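Long-range contacts in proline dehydrogenase (Bradyrhizobium japonicum USDA 110, PDB 3HAZ), which probably oxidises proline to glutamate in two steps, pairing an FAD-dependent proline dehydrogenase with an NAD-dependent aldehyde dehydrogenase in one chain: residues 14-25 and 360-371; 3-11 and 328-336. All coordinates share one frame; numbering follows the deposited sequence.

Interaction 1 (14-25 and 360-371); sequences YAPDDAEIAARL and LDGYPVFTRKAM. With FAD (flavin-adenine dinucleotide), chain C; SO4 (sulfate ion), chain F.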
loop_
_atom_site.group_PDB
_atom_site.type_symbol
_atom_site.label_atom_id
_atom_site.label_comp_id
_atom_site.label_asym_id
_atom_site.label_seq_id
_atom_site.Cartn_x
_atom_site.Cartn_y
_atom_site.Cartn_z
ATOM N N TYR A 14 4.000 -35.585 -23.948
ATOM C CA TYR A 14 3.578 -35.798 -22.568
ATOM C C TYR A 14 2.806 -34.629 -21.970
ATOM O O TYR A 14 1.772 -34.823 -21.334
ATOM C CB TYR A 14 4.800 -36.100 -21.693
ATOM C CG TYR A 14 4.490 -36.873 -20.427
ATOM C CD1 TYR A 14 4.215 -38.239 -20.474
ATOM C CD2 TYR A 14 4.482 -36.243 -19.187
ATOM C CE1 TYR A 14 3.942 -38.955 -19.322
ATOM C CE2 TYR A 14 4.208 -36.949 -18.031
ATOM C CZ TYR A 14 3.939 -38.306 -18.105
ATOM O OH TYR A 14 3.668 -39.016 -16.956
ATOM N N ALA A 15 3.315 -33.417 -22.163
ATOM C CA ALA A 15 2.738 -32.240 -21.516
ATOM C C ALA A 15 2.687 -31.018 -22.428
ATOM O O ALA A 15 3.343 -30.017 -22.156
ATOM C CB ALA A 15 3.518 -31.904 -20.246
ATOM N N PRO A 16 1.894 -31.091 -23.507
ATOM C CA PRO A 16 1.774 -29.952 -24.430
ATOM C C PRO A 16 1.141 -28.725 -23.775
ATOM O O PRO A 16 0.586 -28.816 -22.675
ATOM C CB PRO A 16 0.875 -30.491 -25.550
ATOM C CG PRO A 16 0.150 -31.653 -24.954
ATOM C CD PRO A 16 1.051 -32.233 -23.901
ATOM N N ASP A 17 1.230 -27.588 -24.462
ATOM C CA ASP A 17 0.762 -26.300 -23.946
ATOM C C ASP A 17 -0.761 -26.213 -23.852
ATOM O O ASP A 17 -1.468 -26.422 -24.839
ATOM C CB ASP A 17 1.299 -25.169 -24.830
ATOM C CG ASP A 17 0.675 -23.824 -24.510
ATOM O OD1 ASP A 17 0.751 -23.381 -23.342
ATOM O OD2 ASP A 17 0.115 -23.203 -25.438
ATOM N N ASP A 18 -1.257 -25.882 -22.663
ATOM C CA ASP A 18 -2.693 -25.834 -22.406
ATOM C C ASP A 18 -3.422 -24.876 -23.345
ATOM O O ASP A 18 -4.497 -25.191 -23.856
ATOM C CB ASP A 18 -2.967 -25.418 -20.958
ATOM C CG ASP A 18 -2.370 -26.381 -19.943
ATOM O OD1 ASP A 18 -1.149 -26.656 -20.006
ATOM O OD2 ASP A 18 -3.126 -26.848 -19.067
ATOM N N ALA A 19 -2.831 -23.701 -23.550
ATOM C CA ALA A 19 -3.448 -22.636 -24.336
ATOM C C ALA A 19 -3.793 -23.071 -25.756
ATOM O O ALA A 19 -4.893 -22.810 -26.245
ATOM C CB ALA A 19 -2.540 -21.411 -24.366
ATOM N N GLU A 20 -2.845 -23.726 -26.417
ATOM C CA GLU A 20 -3.059 -24.208 -27.778
ATOM C C GLU A 20 -4.175 -25.249 -27.841
ATOM O O GLU A 20 -4.909 -25.327 -28.828
ATOM C CB GLU A 20 -1.759 -24.773 -28.355
ATOM C CG GLU A 20 -0.648 -23.731 -28.451
ATOM C CD GLU A 20 0.640 -24.279 -29.037
ATOM O OE1 GLU A 20 0.860 -25.506 -28.955
ATOM O OE2 GLU A 20 1.434 -23.477 -29.577
ATOM N N ILE A 21 -4.299 -26.057 -26.791
ATOM C CA ILE A 21 -5.397 -27.020 -26.718
ATOM C C ILE A 21 -6.713 -26.265 -26.558
ATOM O O ILE A 21 -7.687 -26.534 -27.262
ATOM C CB ILE A 21 -5.204 -28.044 -25.568
ATOM C CG1 ILE A 21 -4.021 -28.968 -25.877
ATOM C CG2 ILE A 21 -6.466 -28.872 -25.364
ATOM C CD1 ILE A 21 -3.681 -29.928 -24.758
ATOM N N ALA A 22 -6.724 -25.299 -25.643
ATOM C CA ALA A 22 -7.902 -24.472 -25.418
ATOM C C ALA A 22 -8.316 -23.708 -26.680
ATOM O O ALA A 22 -9.498 -23.439 -26.887
ATOM C CB ALA A 22 -7.657 -23.503 -24.266
ATOM N N ALA A 23 -7.345 -23.364 -27.520
ATOM C CA ALA A 23 -7.639 -22.631 -28.747
ATOM C C ALA A 23 -8.453 -23.490 -29.709
ATOM O O ALA A 23 -9.142 -22.971 -30.585
ATOM C CB ALA A 23 -6.346 -22.141 -29.413
ATOM N N ARG A 24 -8.370 -24.806 -29.542
ATOM C CA ARG A 24 -9.157 -25.726 -30.357
ATOM C C ARG A 24 -10.490 -26.052 -29.682
ATOM O O ARG A 24 -11.545 -26.002 -30.318
ATOM C CB ARG A 24 -8.386 -27.026 -30.617
ATOM C CG ARG A 24 -7.013 -26.851 -31.254
ATOM C CD ARG A 24 -6.341 -28.203 -31.511
ATOM N NE ARG A 24 -6.271 -29.035 -30.307
ATOM C CZ ARG A 24 -7.067 -30.076 -30.065
ATOM N NH1 ARG A 24 -7.998 -30.423 -30.946
ATOM N NH2 ARG A 24 -6.934 -30.773 -28.942
ATOM N N LEU A 25 -10.436 -26.376 -28.391
ATOM C CA LEU A 25 -11.612 -26.852 -27.659
ATOM C C LEU A 25 -12.689 -25.794 -27.435
ATOM O O LEU A 25 -13.875 -26.117 -27.413
ATOM C CB LEU A 25 -11.209 -27.451 -26.305
ATOM C CG LEU A 25 -10.176 -28.577 -26.291
ATOM C CD1 LEU A 25 -9.927 -29.017 -24.856
ATOM C CD2 LEU A 25 -10.606 -29.761 -27.164
ATOM N N LEU A 360 9.710 -31.752 -14.447
ATOM C CA LEU A 360 9.288 -31.969 -15.829
ATOM C C LEU A 360 9.053 -30.642 -16.537
ATOM O O LEU A 360 8.940 -29.599 -15.891
ATOM C CB LEU A 360 8.012 -32.823 -15.878
ATOM C CG LEU A 360 8.141 -34.196 -15.225
ATOM C CD1 LEU A 360 6.954 -35.079 -15.596
ATOM C CD2 LEU A 360 9.460 -34.858 -15.637
ATOM N N ASP A 361 8.963 -30.677 -17.863
ATOM C CA ASP A 361 8.759 -29.439 -18.615
ATOM C C ASP A 361 7.298 -28.980 -18.623
ATOM O O ASP A 361 6.956 -27.990 -19.265
ATOM C CB ASP A 361 9.333 -29.535 -20.036
ATOM C CG ASP A 361 8.568 -30.499 -20.924
ATOM O OD1 ASP A 361 7.450 -30.913 -20.553
ATOM O OD2 ASP A 361 9.092 -30.840 -22.007
ATOM N N GLY A 362 6.445 -29.694 -17.895
ATOM C CA GLY A 362 5.039 -29.338 -17.803
ATOM C C GLY A 362 4.222 -30.447 -17.159
ATOM O O GLY A 362 4.784 -31.452 -16.718
ATOM N N TYR A 363 2.903 -30.256 -17.108
ATOM C CA TYR A 363 1.977 -31.221 -16.512
ATOM C C TYR A 363 1.231 -32.022 -17.580
ATOM O O TYR A 363 0.773 -31.459 -18.573
ATOM C CB TYR A 363 0.962 -30.498 -15.620
ATOM C CG TYR A 363 1.604 -29.700 -14.509
ATOM C CD1 TYR A 363 1.719 -28.311 -14.588
ATOM C CD2 TYR A 363 2.118 -30.338 -13.387
ATOM C CE1 TYR A 363 2.324 -27.579 -13.560
ATOM C CE2 TYR A 363 2.717 -29.620 -12.363
ATOM C CZ TYR A 363 2.819 -28.249 -12.451
ATOM O OH TYR A 363 3.414 -27.565 -11.414
ATOM N N PRO A 364 1.102 -33.346 -17.375
ATOM C CA PRO A 364 0.385 -34.198 -18.335
ATOM C C PRO A 364 -1.130 -34.036 -18.217
ATOM O O PRO A 364 -1.881 -34.506 -19.078
ATOM C CB PRO A 364 0.800 -35.615 -17.924
ATOM C CG PRO A 364 1.149 -35.510 -16.470
ATOM C CD PRO A 364 1.690 -34.117 -16.262
ATOM N N VAL A 365 -1.567 -33.383 -17.146
ATOM C CA VAL A 365 -2.984 -33.146 -16.916
ATOM C C VAL A 365 -3.262 -31.661 -17.018
ATOM O O VAL A 365 -2.358 -30.846 -16.835
ATOM C CB VAL A 365 -3.422 -33.605 -15.511
ATOM C CG1 VAL A 365 -3.473 -35.130 -15.422
ATOM C CG2 VAL A 365 -2.492 -33.019 -14.445
ATOM N N PHE A 366 -4.509 -31.307 -17.317
ATOM C CA PHE A 366 -4.921 -29.912 -17.240
ATOM C C PHE A 366 -4.850 -29.464 -15.780
ATOM O O PHE A 366 -4.902 -30.294 -14.868
ATOM C CB PHE A 366 -6.330 -29.732 -17.816
ATOM C CG PHE A 366 -6.453 -30.180 -19.256
ATOM C CD1 PHE A 366 -5.872 -29.442 -20.282
ATOM C CD2 PHE A 366 -7.137 -31.338 -19.580
ATOM C CE1 PHE A 366 -5.979 -29.854 -21.605
ATOM C CE2 PHE A 366 -7.239 -31.759 -20.896
ATOM C CZ PHE A 366 -6.661 -31.016 -21.911
ATOM N N THR A 367 -4.711 -28.161 -15.557
ATOM C CA THR A 367 -4.614 -27.647 -14.195
ATOM C C THR A 367 -5.806 -26.788 -13.801
ATOM O O THR A 367 -5.913 -26.364 -12.651
ATOM C CB THR A 367 -3.309 -26.864 -13.958
ATOM O OG1 THR A 367 -3.078 -25.966 -15.049
ATOM C CG2 THR A 367 -2.128 -27.823 -13.832
ATOM N N ARG A 368 -6.690 -26.512 -14.757
ATOM C CA ARG A 368 -7.979 -25.916 -14.419
ATOM C C ARG A 368 -9.093 -26.935 -14.632
ATOM O O ARG A 368 -9.150 -27.598 -15.666
ATOM C CB ARG A 368 -8.242 -24.644 -15.233
ATOM C CG ARG A 368 -7.444 -23.439 -14.748
ATOM C CD ARG A 368 -7.911 -22.151 -15.409
ATOM N NE ARG A 368 -9.291 -21.820 -15.057
ATOM C CZ ARG A 368 -9.924 -20.726 -15.473
ATOM N NH1 ARG A 368 -9.297 -19.853 -16.253
ATOM N NH2 ARG A 368 -11.181 -20.506 -15.110
ATOM N N LYS A 369 -9.976 -27.042 -13.649
ATOM C CA LYS A 369 -11.030 -28.049 -13.657
ATOM C C LYS A 369 -11.921 -27.918 -14.893
ATOM O O LYS A 369 -12.331 -28.925 -15.490
ATOM C CB LYS A 369 -11.852 -27.948 -12.365
ATOM C CG LYS A 369 -12.612 -29.221 -11.969
ATOM C CD LYS A 369 -13.963 -29.301 -12.662
ATOM C CE LYS A 369 -14.814 -30.425 -12.091
ATOM N NZ LYS A 369 -16.200 -30.396 -12.635
ATOM N N ALA A 370 -12.205 -26.677 -15.284
ATOM C CA ALA A 370 -13.036 -26.406 -16.454
ATOM C C ALA A 370 -12.416 -26.942 -17.740
ATOM O O ALA A 370 -13.133 -27.283 -18.677
ATOM C CB ALA A 370 -13.311 -24.909 -16.589
ATOM N N MET A 371 -11.086 -26.999 -17.791
ATOM C CA MET A 371 -10.399 -27.566 -18.950
ATOM C C MET A 371 -10.590 -29.085 -19.007
ATOM O O MET A 371 -10.722 -29.669 -20.087
ATOM C CB MET A 371 -8.906 -27.205 -18.945
ATOM C CG MET A 371 -8.594 -25.777 -19.404
ATOM S SD MET A 371 -9.054 -25.472 -21.130
ATOM C CE MET A 371 -7.814 -26.395 -22.047
HETATM P PA FAD C . -16.463 -33.729 -11.264
HETATM O O1A FAD C . -16.701 -32.996 -9.823
HETATM O O2A FAD C . -17.220 -33.103 -12.347
HETATM O O5B FAD C . -14.882 -33.643 -11.634
HETATM C C5B FAD C . -13.960 -34.077 -10.677
HETATM C C4B FAD C . -12.570 -34.199 -11.316
HETATM O O4B FAD C . -12.096 -33.133 -12.304
HETATM C C3B FAD C . -11.469 -34.933 -10.840
HETATM O O3B FAD C . -11.683 -36.251 -10.367
HETATM C C2B FAD C . -10.369 -34.620 -11.822
HETATM O O2B FAD C . -10.074 -35.606 -12.793
HETATM C C1B FAD C . -10.691 -33.270 -12.356
HETATM N N9A FAD C . -10.121 -32.117 -11.684
HETATM C C8A FAD C . -10.352 -31.671 -10.386
HETATM N N7A FAD C . -9.636 -30.518 -10.210
HETATM C C5A FAD C . -8.958 -30.247 -11.421
HETATM C C6A FAD C . -8.029 -29.140 -11.838
HETATM N N6A FAD C . -7.674 -28.077 -10.905
HETATM N N1A FAD C . -7.529 -29.115 -13.055
HETATM C C2A FAD C . -7.864 -30.122 -13.981
HETATM N N3A FAD C . -8.754 -31.187 -13.580
HETATM C C4A FAD C . -9.275 -31.210 -12.311
HETATM N N1 FAD C . -10.298 -42.453 -12.933
HETATM C C2 FAD C . -9.060 -42.893 -13.337
HETATM O O2 FAD C . -7.984 -42.034 -13.288
HETATM N N3 FAD C . -8.890 -44.254 -13.763
HETATM C C4 FAD C . -9.953 -45.112 -13.770
HETATM O O4 FAD C . -9.801 -46.419 -14.249
HETATM C C4X FAD C . -11.250 -44.653 -13.353
HETATM N N5 FAD C . -12.426 -45.577 -13.364
HETATM C C5X FAD C . -13.694 -45.108 -12.942
HETATM C C6 FAD C . -14.846 -46.022 -12.946
HETATM C C7 FAD C . -16.112 -45.549 -12.529
HETATM C C7M FAD C . -17.291 -46.509 -12.516
HETATM C C8 FAD C . -16.282 -44.142 -12.097
HETATM C C8M FAD C . -17.645 -43.602 -11.634
HETATM C C9 FAD C . -15.177 -43.272 -12.095
HETATM C C9A FAD C . -13.852 -43.759 -12.519
HETATM N N10 FAD C . -12.696 -42.859 -12.519
HETATM C C10 FAD C . -11.406 -43.346 -12.949
HETATM C "C1'" FAD C . -12.831 -41.390 -12.255
HETATM C "C2'" FAD C . -12.623 -40.935 -10.787
HETATM O "O2'" FAD C . -12.698 -42.056 -9.913
HETATM C "C3'" FAD C . -13.650 -39.842 -10.452
HETATM O "O3'" FAD C . -14.924 -40.428 -10.209
HETATM C "C4'" FAD C . -13.794 -38.767 -11.589
HETATM O "O4'" FAD C . -12.626 -38.245 -12.121
HETATM C "C5'" FAD C . -14.805 -37.652 -11.210
HETATM O "O5'" FAD C . -15.370 -37.012 -12.343
HETATM P P FAD C . -16.912 -36.417 -12.199
HETATM O O1P FAD C . -17.421 -35.833 -13.676
HETATM O O2P FAD C . -17.798 -37.466 -11.683
HETATM O O3P FAD C . -16.864 -35.285 -11.023
HETATM S S SO4 F . -11.968 -23.358 -12.738
HETATM O O1 SO4 F . -12.664 -22.206 -13.309
HETATM O O2 SO4 F . -10.560 -23.039 -12.500
HETATM O O3 SO4 F . -12.606 -23.704 -11.472
HETATM O O4 SO4 F . -12.061 -24.469 -13.676
HETATM O O HOH W 1 -0.812 -36.166 -21.077
HETATM O O HOH W 2 -5.383 -26.372 -17.882
HETATM O O HOH W 3 -1.447 -28.230 -17.464
#
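Apolar packing stitched by waters joins helix 18-28 and its lead-in to the loop that runs into helix 369-384 of the proline dehydrogenase barrel, a loop that carries part of the FAD pocket. In the first turn of helix 369-384, Met371 is the knob in a hole of helix 18-28 formed by Asp18, Ile21, Ala22 and Leu25. Its chain, bent at both chi2 (-64°) and chi3 (-72°), sets the methyl CE 3.6 Å from Ala22 CB. Beside it, both branches of Ile21 reach the Phe366 ring, CD1 lying 3.9 Å from Phe366 CE1. Asp18 OD2 accepts hydrogen bonds from two waters that bridge it to the loop backbone, one water accepting from Thr367 N at 3.0 Å, the other donating to Val365 O; OD1 is salt-bridged to Lys318. At the other end Tyr14 lies alongside Pro364, its CE2 3.7 Å from Pro364 CB, and Ala15 CB sits 3.2 Å from Tyr363 O. Segment 360-371 also holds the cofactor: FAD N6A donates to Thr367 O over 3.0 Å and Lys369 NZ reaches FAD O2A at 2.9 Å. Helix 348-357 packs on the loop through Tyr363, Val365 and Thr367, while helix 487-491 touches Arg368 and Met371 where helix 369-384 begins.

Interaction 2 (3-11 and 328-336); sequences MPNIPPPFT and DALARAHDR
Residues 3-7 of the proline-rich N-terminus, polyproline-II-like from Pro4 on, run along the C-terminal end of helix 320-333, with the CA atoms of Pro4 and Ala333 nearest at 4.7 Å and those of Pro7 and Ala329 at 6.2 Å. Pro7 points its ring at the helix: CG lies 3.6 Å from Leu330 CD1, the two side chains crossing at about a right angle, and 4.0 Å from Ala329 CB. An alanine here would lack CG and CD, and is likely to open a gap beside the Leu330 methyl. Ala333 CB faces the carbonyl oxygens of Pro4 and Asn5, 3.4 Å from Pro4 O. The helix closes in a Schellman motif, with Asp335 as the C-prime residue at positive phi, Arg336 N bonding to Ala331 O and Asp335 N to Arg332 O. Within this turn His334 is crossed obliquely by Ile6, whose CG1, anti to the carbonyl carbon (chi1 -67°), carries CD1 to 3.5 Å from His334 CE1. Pro4 CG rests 4.0 Å from Arg332 CB, close to the guanidinium edge. That guanidinium is salt-bridged within the helix, Arg332 NH2 donating in its own plane to Asp328 OD2 from above the carboxylate. A water donates to both Asn5 O and Ala329 O.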
loop_
_atom_site.group_PDB
_atom_site.type_symbol
_atom_site.label_atom_id
_atom_site.label_comp_id
_atom_site.label_asym_id
_atom_site.label_seq_id
_atom_site.Cartn_x
_atom_site.Cartn_y
_atom_site.Cartn_z
ATOM N N MET A 3 -8.020 -55.401 -40.649
ATOM C CA MET A 3 -7.195 -55.365 -41.854
ATOM C C MET A 3 -6.242 -54.159 -41.927
ATOM O O MET A 3 -5.181 -54.253 -42.547
ATOM C CB MET A 3 -8.067 -55.446 -43.113
ATOM C CG MET A 3 -7.310 -55.866 -44.364
ATOM S SD MET A 3 -8.397 -56.273 -45.745
ATOM C CE MET A 3 -9.299 -54.736 -45.938
ATOM N N PRO A 4 -6.618 -53.021 -41.309
ATOM C CA PRO A 4 -5.679 -51.893 -41.230
ATOM C C PRO A 4 -4.465 -52.230 -40.365
ATOM O O PRO A 4 -4.495 -53.208 -39.614
ATOM C CB PRO A 4 -6.503 -50.791 -40.556
ATOM C CG PRO A 4 -7.920 -51.162 -40.804
ATOM C CD PRO A 4 -7.954 -52.656 -40.804
ATOM N N ASN A 5 -3.417 -51.421 -40.467
ATOM C CA ASN A 5 -2.178 -51.668 -39.737
ATOM C C ASN A 5 -2.343 -51.555 -38.222
ATOM O O ASN A 5 -3.014 -50.646 -37.730
ATOM C CB ASN A 5 -1.089 -50.687 -40.188
ATOM C CG ASN A 5 -0.947 -50.617 -41.697
ATOM O OD1 ASN A 5 -1.320 -51.544 -42.416
ATOM N ND2 ASN A 5 -0.397 -49.509 -42.184
ATOM N N ILE A 6 -1.729 -52.477 -37.487
ATOM C CA ILE A 6 -1.598 -52.318 -36.044
ATOM C C ILE A 6 -0.844 -51.018 -35.787
ATOM O O ILE A 6 0.239 -50.813 -36.330
ATOM C CB ILE A 6 -0.819 -53.489 -35.411
ATOM C CG1 ILE A 6 -1.621 -54.790 -35.523
ATOM C CG2 ILE A 6 -0.494 -53.186 -33.952
ATOM C CD1 ILE A 6 -0.865 -56.028 -35.063
ATOM N N PRO A 7 -1.427 -50.119 -34.976
ATOM C CA PRO A 7 -0.797 -48.829 -34.670
ATOM C C PRO A 7 0.566 -48.987 -33.995
ATOM O O PRO A 7 0.787 -49.962 -33.276
ATOM C CB PRO A 7 -1.791 -48.187 -33.691
ATOM C CG PRO A 7 -2.585 -49.359 -33.144
ATOM C CD PRO A 7 -2.750 -50.229 -34.342
ATOM N N PRO A 8 1.474 -48.028 -34.224
ATOM C CA PRO A 8 2.791 -48.005 -33.573
ATOM C C PRO A 8 2.644 -47.816 -32.067
ATOM O O PRO A 8 1.616 -47.312 -31.619
ATOM C CB PRO A 8 3.471 -46.766 -34.181
ATOM C CG PRO A 8 2.673 -46.429 -35.404
ATOM C CD PRO A 8 1.272 -46.869 -35.109
ATOM N N PRO A 9 3.657 -48.222 -31.289
ATOM C CA PRO A 9 3.591 -48.020 -29.840
ATOM C C PRO A 9 3.231 -46.576 -29.519
ATOM O O PRO A 9 3.820 -45.664 -30.092
ATOM C CB PRO A 9 5.012 -48.338 -29.382
ATOM C CG PRO A 9 5.505 -49.332 -30.390
ATOM C CD PRO A 9 4.883 -48.929 -31.700
ATOM N N PHE A 10 2.268 -46.377 -28.624
ATOM C CA PHE A 10 1.776 -45.038 -28.310
ATOM C C PHE A 10 2.876 -44.123 -27.764
ATOM O O PHE A 10 3.617 -44.503 -26.858
ATOM C CB PHE A 10 0.625 -45.130 -27.311
ATOM C CG PHE A 10 -0.058 -43.822 -27.044
ATOM C CD1 PHE A 10 -0.978 -43.310 -27.943
ATOM C CD2 PHE A 10 0.197 -43.120 -25.883
ATOM C CE1 PHE A 10 -1.622 -42.110 -27.691
ATOM C CE2 PHE A 10 -0.444 -41.918 -25.621
ATOM C CZ PHE A 10 -1.352 -41.413 -26.529
ATOM N N THR A 11 2.966 -42.909 -28.305
ATOM C CA THR A 11 4.021 -41.986 -27.907
ATOM C C THR A 11 3.671 -40.501 -28.110
ATOM O O THR A 11 4.478 -39.726 -28.625
ATOM C CB THR A 11 5.350 -42.322 -28.635
ATOM O OG1 THR A 11 6.358 -41.373 -28.267
ATOM C CG2 THR A 11 5.161 -42.300 -30.146
ATOM N N ASP A 328 -9.016 -46.797 -31.178
ATOM C CA ASP A 328 -9.826 -47.063 -32.366
ATOM C C ASP A 328 -9.033 -47.824 -33.430
ATOM O O ASP A 328 -9.535 -48.777 -34.020
ATOM C CB ASP A 328 -10.384 -45.769 -32.964
ATOM C CG ASP A 328 -11.398 -46.034 -34.068
ATOM O OD1 ASP A 328 -12.366 -46.784 -33.812
ATOM O OD2 ASP A 328 -11.224 -45.501 -35.185
ATOM N N ALA A 329 -7.802 -47.389 -33.681
ATOM C CA ALA A 329 -6.945 -48.055 -34.657
ATOM C C ALA A 329 -6.681 -49.496 -34.239
ATOM O O ALA A 329 -6.628 -50.403 -35.069
ATOM C CB ALA A 329 -5.641 -47.302 -34.810
ATOM N N LEU A 330 -6.508 -49.691 -32.938
ATOM C CA LEU A 330 -6.314 -51.011 -32.366
ATOM C C LEU A 330 -7.535 -51.870 -32.691
ATOM O O LEU A 330 -7.414 -53.013 -33.137
ATOM C CB LEU A 330 -6.157 -50.872 -30.852
ATOM C CG LEU A 330 -5.156 -51.739 -30.095
ATOM C CD1 LEU A 330 -3.860 -51.887 -30.873
ATOM C CD2 LEU A 330 -4.899 -51.124 -28.726
ATOM N N ALA A 331 -8.716 -51.301 -32.475
ATOM C CA ALA A 331 -9.961 -52.020 -32.711
ATOM C C ALA A 331 -10.123 -52.404 -34.183
ATOM O O ALA A 331 -10.486 -53.538 -34.500
ATOM C CB ALA A 331 -11.150 -51.198 -32.226
ATOM N N ARG A 332 -9.845 -51.462 -35.081
ATOM C CA ARG A 332 -9.981 -51.733 -36.510
ATOM C C ARG A 332 -8.948 -52.754 -36.971
ATOM O O ARG A 332 -9.254 -53.641 -37.761
ATOM C CB ARG A 332 -9.849 -50.448 -37.337
ATOM C CG ARG A 332 -10.827 -49.344 -36.961
ATOM C CD ARG A 332 -10.821 -48.217 -37.994
ATOM N NE ARG A 332 -9.501 -48.026 -38.596
ATOM C CZ ARG A 332 -8.610 -47.125 -38.194
ATOM N NH1 ARG A 332 -7.435 -47.035 -38.807
ATOM N NH2 ARG A 332 -8.888 -46.314 -37.179
ATOM N N ALA A 333 -7.726 -52.626 -36.469
ATOM C CA ALA A 333 -6.630 -53.488 -36.900
ATOM C C ALA A 333 -6.867 -54.952 -36.542
ATOM O O ALA A 333 -6.468 -55.857 -37.279
ATOM C CB ALA A 333 -5.309 -53.000 -36.316
ATOM N N HIS A 334 -7.507 -55.188 -35.403
ATOM C CA HIS A 334 -7.784 -56.558 -34.985
ATOM C C HIS A 334 -9.246 -56.929 -35.243
ATOM O O HIS A 334 -9.698 -58.008 -34.860
ATOM C CB HIS A 334 -7.400 -56.771 -33.515
ATOM C CG HIS A 334 -5.942 -56.547 -33.234
ATOM N ND1 HIS A 334 -4.954 -57.378 -33.721
ATOM C CD2 HIS A 334 -5.307 -55.590 -32.517
ATOM C CE1 HIS A 334 -3.774 -56.937 -33.321
ATOM N NE2 HIS A 334 -3.961 -55.853 -32.589
ATOM N N ASP A 335 -9.964 -56.026 -35.907
ATOM C CA ASP A 335 -11.394 -56.173 -36.169
ATOM C C ASP A 335 -12.167 -56.612 -34.924
ATOM O O ASP A 335 -12.828 -57.651 -34.921
ATOM C CB ASP A 335 -11.648 -57.139 -37.332
ATOM C CG ASP A 335 -13.096 -57.122 -37.795
ATOM O OD1 ASP A 335 -13.791 -56.117 -37.536
ATOM O OD2 ASP A 335 -13.541 -58.112 -38.413
ATOM N N ARG A 336 -12.082 -55.808 -33.871
ATOM C CA ARG A 336 -12.801 -56.089 -32.639
ATOM C C ARG A 336 -13.760 -54.957 -32.310
ATOM O O ARG A 336 -13.596 -53.832 -32.778
ATOM C CB ARG A 336 -11.825 -56.286 -31.470
ATOM C CG ARG A 336 -10.708 -57.289 -31.732
ATOM C CD ARG A 336 -11.200 -58.735 -31.688
ATOM N NE ARG A 336 -10.093 -59.649 -31.963
ATOM C CZ ARG A 336 -9.189 -60.021 -31.060
ATOM N NH1 ARG A 336 -8.204 -60.837 -31.407
ATOM N NH2 ARG A 336 -9.269 -59.579 -29.807
HETATM O O HOH W 4 -5.750 -49.767 -37.615
#

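Segments 3-11 and 14-25 adjoin in sequence, yet the centres of interactions 1 and 2 are about 26 Å apart and the contacts do not otherwise meet. Their partners, 328-336 and 360-371, follow in the same order, so the arm passes from the exposed end of one barrel helix to the start of another. Together the two contacts illustrate how an N-terminal arm can be laid over a barrel by successive short touches. Phe10, near the end of segment 3-11, packs on helices 287-298 and 320-333. Interaction 2 is a surface contact away from the annotated sites, whereas interaction 1 is mostly buried and its 360-371 side includes the FAD-binding Thr367 and Lys369.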